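Local atomic coordinates of malonyl CoA-acyl carrier protein transacylase (Burkholderia pseudomallei, PDB entry 3G87), a protein that probably catalyses transfer of the malonyl group from malonyl-CoA to holo-acyl carrier protein, releasing CoA. Residues D31-A34 against Q35-V39; Y42-R45 against A46-D50; L283-T286 against I287-T291. All coordinates share one frame; numbering follows the deposited sequence.

Contact 1: residues D31-A34 against Q35-V39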
loop_
_atom_site.group_PDB
_atom_site.type_symbol
_atom_site.label_atom_id
_atom_site.label_comp_id
_atom_site.label_asym_id
_atom_site.label_seq_id
_atom_site.Cartn_x
_atom_site.Cartn_y
_atom_site.Cartn_z
ATOM N N ASP A 31 24.912 3.787 3.445
ATOM C CA ASP A 31 24.586 4.176 4.844
ATOM C C ASP A 31 23.104 3.933 5.242
ATOM O O ASP A 31 22.849 3.405 6.312
ATOM C CB ASP A 31 24.942 5.623 5.139
ATOM C CG ASP A 31 26.464 5.874 5.188
ATOM O OD1 ASP A 31 27.286 4.956 4.865
ATOM O OD2 ASP A 31 26.828 7.033 5.522
ATOM N N LEU A 32 22.143 4.303 4.392
ATOM C CA LEU A 32 20.745 3.969 4.628
ATOM C C LEU A 32 20.635 2.449 4.765
ATOM O O LEU A 32 20.064 1.962 5.735
ATOM C CB LEU A 32 19.865 4.506 3.487
ATOM C CG LEU A 32 19.251 5.897 3.686
ATOM C CD1 LEU A 32 20.171 6.803 4.429
ATOM C CD2 LEU A 32 18.800 6.581 2.414
ATOM N N THR A 33 21.258 1.697 3.848
ATOM C CA THR A 33 21.233 0.238 3.935
ATOM C C THR A 33 21.730 -0.316 5.270
ATOM O O THR A 33 21.061 -1.166 5.879
ATOM C CB THR A 33 21.953 -0.379 2.764
ATOM O OG1 THR A 33 21.306 0.031 1.564
ATOM C CG2 THR A 33 21.917 -1.885 2.816
ATOM N N ALA A 34 22.867 0.174 5.759
ATOM C CA ALA A 34 23.381 -0.269 7.057
ATOM C C ALA A 34 22.436 0.140 8.169
ATOM O O ALA A 34 22.285 -0.615 9.133
ATOM C CB ALA A 34 24.777 0.283 7.334
ATOM N N GLN A 35 21.817 1.328 8.056
ATOM C CA GLN A 35 20.807 1.713 9.033
ATOM C C GLN A 35 19.646 0.721 9.045
ATOM O O GLN A 35 19.080 0.434 10.100
ATOM C CB GLN A 35 20.224 3.120 8.758
ATOM C CG GLN A 35 21.196 4.228 8.972
ATOM C CD GLN A 35 20.624 5.580 8.579
ATOM O OE1 GLN A 35 19.489 5.712 8.072
ATOM N NE2 GLN A 35 21.410 6.606 8.832
ATOM N N ALA A 36 19.268 0.233 7.868
ATOM C CA ALA A 36 18.123 -0.669 7.783
ATOM C C ALA A 36 18.509 -2.040 8.351
ATOM O O ALA A 36 17.731 -2.606 9.109
ATOM C CB ALA A 36 17.585 -0.782 6.320
ATOM N N ASP A 37 19.697 -2.570 8.003
ATOM C CA ASP A 37 20.128 -3.842 8.625
ATOM C C ASP A 37 20.169 -3.719 10.142
ATOM O O ASP A 37 19.823 -4.669 10.839
ATOM C CB ASP A 37 21.505 -4.314 8.176
ATOM C CG ASP A 37 21.639 -4.436 6.692
ATOM O OD1 ASP A 37 20.584 -4.576 6.018
ATOM O OD2 ASP A 37 22.821 -4.381 6.226
ATOM N N ALA A 38 20.594 -2.583 10.685
ATOM C CA ALA A 38 20.663 -2.522 12.155
ATOM C C ALA A 38 19.278 -2.488 12.810
ATOM O O ALA A 38 19.112 -2.932 13.952
ATOM C CB ALA A 38 21.564 -1.345 12.636
ATOM N N VAL A 39 18.269 -1.966 12.097
ATOM C CA VAL A 39 16.946 -1.832 12.675
ATOM C C VAL A 39 16.268 -3.207 12.673
ATOM O O VAL A 39 15.571 -3.627 13.626
ATOM C CB VAL A 39 16.109 -0.805 11.885
ATOM C CG1 VAL A 39 14.609 -1.067 12.107
ATOM C CG2 VAL A 39 16.490 0.690 12.264
#
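Two successive turns of the alpha-helix 30-40, in the acyl transferase fold, meet where residues 31-34 hand over to residues 35-39, and Leu32 and Gln35 make a side-chain contact between them. Four i to i+4 backbone hydrogen bonds join the turns; the straightest, from Asp37 N to Thr33 O, is 2.9 Å long with an N-H...O angle of 168°. Gln35 CG stands beside the backbone N (chi1 -68°), which puts it 3.2 Å from Asp31 O; the extended chain beyond carries the amide toward Leu32. Its amide oxygen OE1 lies 3.9 Å from Leu32 CD1, a van der Waals contact in which the two side chains cross at a slant. Helix 107-123 packs here too, Phe107 touching both Leu32 and Gln35, while Leu72 of helix 59-81 meets Leu32 and Thr33. The polar groups on the Thr33 side are tied to other parts of the chain: Thr33 OG1 bonds to Phe26 O, and Asp37 OD1 accepts from Ile44 N at the start of the next helix. The same carboxylate sits near the previous turn without bonding to it, Asp37 OD1 and Thr33 O being two acceptors 3.4 Å apart.

Contact 2: residues Y42-R45 against A46-D50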
loop_
_atom_site.group_PDB
_atom_site.type_symbol
_atom_site.label_atom_id
_atom_site.label_comp_id
_atom_site.label_asym_id
_atom_site.label_seq_id
_atom_site.Cartn_x
_atom_site.Cartn_y
_atom_site.Cartn_z
ATOM N N TYR A 42 18.797 -8.120 10.079
ATOM C CA TYR A 42 19.212 -8.994 8.973
ATOM C C TYR A 42 19.554 -8.140 7.768
ATOM O O TYR A 42 19.314 -6.921 7.780
ATOM C CB TYR A 42 18.113 -10.011 8.644
ATOM C CG TYR A 42 16.767 -9.425 8.311
ATOM C CD1 TYR A 42 16.548 -8.810 7.061
ATOM C CD2 TYR A 42 15.712 -9.512 9.210
ATOM C CE1 TYR A 42 15.338 -8.272 6.719
ATOM C CE2 TYR A 42 14.487 -8.989 8.889
ATOM C CZ TYR A 42 14.299 -8.359 7.620
ATOM O OH TYR A 42 13.082 -7.831 7.256
ATOM N N SER A 43 20.115 -8.737 6.722
ATOM C CA SER A 43 20.525 -7.940 5.576
ATOM C C SER A 43 19.329 -7.644 4.686
ATOM O O SER A 43 18.702 -8.556 4.182
ATOM C CB SER A 43 21.595 -8.652 4.751
ATOM O OG SER A 43 22.027 -7.813 3.657
ATOM N N ILE A 44 19.014 -6.371 4.508
ATOM C CA ILE A 44 17.913 -5.983 3.673
ATOM C C ILE A 44 18.251 -6.272 2.201
ATOM O O ILE A 44 17.373 -6.594 1.383
ATOM C CB ILE A 44 17.527 -4.483 3.964
ATOM C CG1 ILE A 44 16.252 -4.071 3.228
ATOM C CG2 ILE A 44 18.601 -3.522 3.540
ATOM C CD1 ILE A 44 14.991 -4.893 3.549
ATOM N N ARG A 45 19.545 -6.174 1.867
ATOM C CA ARG A 45 19.967 -6.316 0.468
ATOM C C ARG A 45 19.857 -7.772 0.062
ATOM O O ARG A 45 19.432 -8.069 -1.045
ATOM C CB ARG A 45 21.412 -5.807 0.239
ATOM C CG ARG A 45 21.813 -5.897 -1.251
ATOM C CD ARG A 45 23.329 -5.791 -1.448
ATOM N NE ARG A 45 23.647 -5.740 -2.864
ATOM C CZ ARG A 45 23.746 -6.778 -3.666
ATOM N NH1 ARG A 45 23.619 -8.006 -3.183
ATOM N NH2 ARG A 45 23.997 -6.564 -4.969
ATOM N N ALA A 46 20.277 -8.668 0.958
ATOM C CA ALA A 46 20.198 -10.095 0.716
ATOM C C ALA A 46 18.727 -10.482 0.515
ATOM O O ALA A 46 18.396 -11.175 -0.440
ATOM C CB ALA A 46 20.794 -10.856 1.876
ATOM N N LEU A 47 17.848 -10.019 1.395
ATOM C CA LEU A 47 16.437 -10.409 1.338
ATOM C C LEU A 47 15.863 -9.993 -0.012
ATOM O O LEU A 47 15.128 -10.770 -0.661
ATOM C CB LEU A 47 15.675 -9.737 2.502
ATOM C CG LEU A 47 14.117 -9.748 2.446
ATOM C CD1 LEU A 47 13.515 -11.150 2.682
ATOM C CD2 LEU A 47 13.512 -8.808 3.449
ATOM N N CYS A 48 16.223 -8.769 -0.443
ATOM C CA CYS A 48 15.723 -8.176 -1.711
ATOM C C CYS A 48 16.310 -8.697 -3.056
ATOM O O CYS A 48 15.547 -9.014 -4.046
ATOM C CB CYS A 48 15.818 -6.639 -1.649
ATOM S SG CYS A 48 14.640 -5.826 -0.476
ATOM N N VAL A 49 17.646 -8.774 -3.107
ATOM C CA VAL A 49 18.357 -9.111 -4.355
ATOM C C VAL A 49 18.438 -10.631 -4.523
ATOM O O VAL A 49 18.082 -11.145 -5.585
ATOM C CB VAL A 49 19.762 -8.430 -4.449
ATOM C CG1 VAL A 49 20.543 -8.971 -5.631
ATOM C CG2 VAL A 49 19.636 -6.895 -4.518
ATOM N N ASP A 50 18.834 -11.335 -3.465
ATOM C CA ASP A 50 19.038 -12.783 -3.517
ATOM C C ASP A 50 17.835 -13.615 -3.015
ATOM O O ASP A 50 17.594 -14.705 -3.542
ATOM C CB ASP A 50 20.265 -13.206 -2.678
ATOM C CG ASP A 50 21.526 -12.314 -2.936
ATOM O OD1 ASP A 50 21.715 -12.005 -4.168
ATOM O OD2 ASP A 50 22.308 -11.968 -1.915
HETATM O O HOH W 1 23.301 -10.264 -5.072
HETATM O O HOH W 2 23.328 -9.071 -0.673
#
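Leu47 CD2 meets the ring of Tyr42 at CE1, 3.8 Å away, and also lies 4.2 Å from Ile44 CD1, so one methyl bridges Tyr42, just ahead of the N-cap, and Ile44 in the first turn. Ile44 CD1 in turn touches Cys48 SG at 4.1 Å. On another side of the helix Arg45 reaches along the next turn: CG is anti to the backbone N (chi1 -177°) and the chain stays extended as far as NE, which brings the guanidinium over Val49, whose CG2 lies 4.2 Å above its plane. NH1 of Arg45 is 4.4 Å from Asp50 OD2, too far for a salt bridge, and two waters in the guanidinium plane span the gap. One is 3.0 Å from Arg45 NH1 and donates to Asp50 OD1; the other also takes a bond from NH1 but reaches OD2 only weakly. Further out, Phe26 covers Ile44, Arg45 and Cys48, and Val68 and Ala65 of helix 59-81 back Ile44 and Cys48 respectively. Ser43 OG accepts a weak bond from Ala46 N at 3.3 Å, a serine N-cap at the start of the short helix 44-50, which widens into a pi-type turn at 46-50.

Contact 3: residues L283-T286 against I287-T291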
loop_
_atom_site.group_PDB
_atom_site.type_symbol
_atom_site.label_atom_id
_atom_site.label_comp_id
_atom_site.label_asym_id
_atom_site.label_seq_id
_atom_site.Cartn_x
_atom_site.Cartn_y
_atom_site.Cartn_z
ATOM N N LEU A 283 -2.693 0.929 -12.612
ATOM C CA LEU A 283 -3.970 1.279 -11.931
ATOM C C LEU A 283 -4.389 2.680 -12.283
ATOM O O LEU A 283 -5.567 2.918 -12.557
ATOM C CB LEU A 283 -3.959 1.107 -10.397
ATOM C CG LEU A 283 -3.613 -0.242 -9.762
ATOM C CD1 LEU A 283 -3.659 -0.188 -8.205
ATOM C CD2 LEU A 283 -4.532 -1.317 -10.310
ATOM N N VAL A 284 -3.430 3.601 -12.304
ATOM C CA VAL A 284 -3.725 4.973 -12.645
ATOM C C VAL A 284 -4.192 5.095 -14.111
ATOM O O VAL A 284 -5.167 5.801 -14.386
ATOM C CB VAL A 284 -2.557 5.919 -12.354
ATOM C CG1 VAL A 284 -2.864 7.315 -12.941
ATOM C CG2 VAL A 284 -2.291 5.997 -10.856
ATOM N N HIS A 285 -3.557 4.384 -15.041
ATOM C CA HIS A 285 -4.038 4.446 -16.434
ATOM C C HIS A 285 -5.509 4.035 -16.506
ATOM O O HIS A 285 -6.317 4.694 -17.179
ATOM C CB HIS A 285 -3.173 3.659 -17.441
ATOM C CG HIS A 285 -3.801 3.573 -18.803
ATOM N ND1 HIS A 285 -4.045 4.690 -19.587
ATOM C CD2 HIS A 285 -4.274 2.511 -19.504
ATOM C CE1 HIS A 285 -4.639 4.318 -20.707
ATOM N NE2 HIS A 285 -4.794 3.003 -20.680
ATOM N N THR A 286 -5.858 2.989 -15.764
ATOM C CA THR A 286 -7.218 2.419 -15.824
ATOM C C THR A 286 -8.256 3.342 -15.210
ATOM O O THR A 286 -9.292 3.598 -15.819
ATOM C CB THR A 286 -7.295 1.009 -15.202
ATOM O OG1 THR A 286 -6.411 0.124 -15.933
ATOM C CG2 THR A 286 -8.747 0.490 -15.246
ATOM N N ILE A 287 -7.933 3.913 -14.084
ATOM C CA ILE A 287 -8.702 4.922 -13.438
ATOM C C ILE A 287 -8.991 6.099 -14.353
ATOM O O ILE A 287 -10.109 6.453 -14.530
ATOM C CB ILE A 287 -8.042 5.358 -12.100
ATOM C CG1 ILE A 287 -8.172 4.273 -11.064
ATOM C CG2 ILE A 287 -8.707 6.507 -11.539
ATOM C CD1 ILE A 287 -7.069 4.135 -10.247
ATOM N N ARG A 288 -7.960 6.676 -14.945
ATOM C CA ARG A 288 -8.087 7.787 -15.875
ATOM C C ARG A 288 -8.908 7.464 -17.133
ATOM O O ARG A 288 -9.669 8.249 -17.563
ATOM C CB ARG A 288 -6.727 8.381 -16.276
ATOM C CG ARG A 288 -5.921 9.009 -15.161
ATOM C CD ARG A 288 -4.698 9.748 -15.596
ATOM N NE ARG A 288 -5.021 11.128 -15.789
ATOM C CZ ARG A 288 -4.206 12.142 -15.742
ATOM N NH1 ARG A 288 -4.708 13.290 -15.888
ATOM N NH2 ARG A 288 -2.947 12.036 -15.588
ATOM N N ARG A 289 -8.754 6.290 -17.683
ATOM C CA ARG A 289 -9.535 5.877 -18.818
ATOM C C ARG A 289 -11.008 5.798 -18.478
ATOM O O ARG A 289 -11.829 6.109 -19.272
ATOM C CB ARG A 289 -9.020 4.545 -19.345
ATOM C CG ARG A 289 -9.249 4.316 -20.780
ATOM C CD ARG A 289 -9.032 2.884 -21.168
ATOM N NE ARG A 289 -9.926 1.926 -20.549
ATOM C CZ ARG A 289 -9.546 0.993 -19.692
ATOM N NH1 ARG A 289 -8.286 0.918 -19.358
ATOM N NH2 ARG A 289 -10.425 0.143 -19.174
ATOM N N GLN A 290 -11.305 5.371 -17.273
ATOM C CA GLN A 290 -12.640 5.375 -16.734
ATOM C C GLN A 290 -12.754 6.801 -16.188
ATOM O O GLN A 290 -11.956 7.600 -16.486
ATOM C CB GLN A 290 -12.837 4.212 -15.747
ATOM C CG GLN A 290 -12.531 2.751 -16.341
ATOM C CD GLN A 290 -12.341 1.575 -15.327
ATOM O OE1 GLN A 290 -11.688 1.720 -14.320
ATOM N NE2 GLN A 290 -12.866 0.416 -15.640
ATOM N N THR A 291 -13.748 7.200 -15.457
ATOM C CA THR A 291 -13.713 8.606 -15.035
ATOM C C THR A 291 -13.805 9.649 -16.177
ATOM O O THR A 291 -12.839 10.336 -16.498
ATOM C CB THR A 291 -12.450 8.973 -14.168
ATOM O OG1 THR A 291 -12.152 7.977 -13.184
ATOM C CG2 THR A 291 -12.714 10.213 -13.447
#
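Thr286 holds CG2 anti to its own nitrogen, with OG1 beside that nitrogen (chi1 -60°), while Gln290 sets CG beside its backbone N (chi1 -56°) and continues extended; the two side chains consequently run next to each other in the same direction. Gln290 OE1 comes within 3.3 Å of Thr286 CG2, a contact between an amide oxygen and a methyl. Val284 and Arg288 likewise lie side by side, pointing the same way, on a different side of the helix, the aliphatic part of the arginine touching Val284 CG1 with CD at 4.0 Å. The Arg288 chain bends about its CG-CD bond (chi3 93°), and NH2 bonds to Ile269 O. Ile287 CD1 reaches Leu283 CB at 4.3 Å. Along the backbone the i to i+4 ladder of helix 279-289 runs on, and Gln290, the first residue to leave helical angles, still donates its N to Thr286 O at 3.1 Å. Thr291 then turns back, its OG1 donating to Ile287 O at 2.9 Å from above the carbonyl plane, and the same OG1 accepts from Arg256 NE. Ile255 lies against Val284 and Ile287, and Thr159 against Leu283, Thr286 and Gln290. The last-turn carbonyl of Ile287 is therefore bound by a hydroxyl that an arginine in turn holds, a linkage that fixes the chain just past the helix to helix 251-264.

In the fold
Contacts 1 and 2 are neighbours in both chain and space, their centres 11 Å apart, and they belong to consecutive helices, 30-40 and 44-50. The join is polar and apolar together: the hydrogen bond between Asp37 OD1 and Ile44 N is 2.8 Å long, and Thr33 CG2 packs on Ile44 CG2 at 3.8 Å. Helix 59-81 lies against both. Contact 3 stands apart, on the opposite side of the chain's centre, about 37 Å from contact 1 and 34 Å from contact 2 between centres. None of the three includes the Gly90, Ser92 and Gly94 pattern, which is consistent with the nucleophile elbow expected of an acyltransferase of this family.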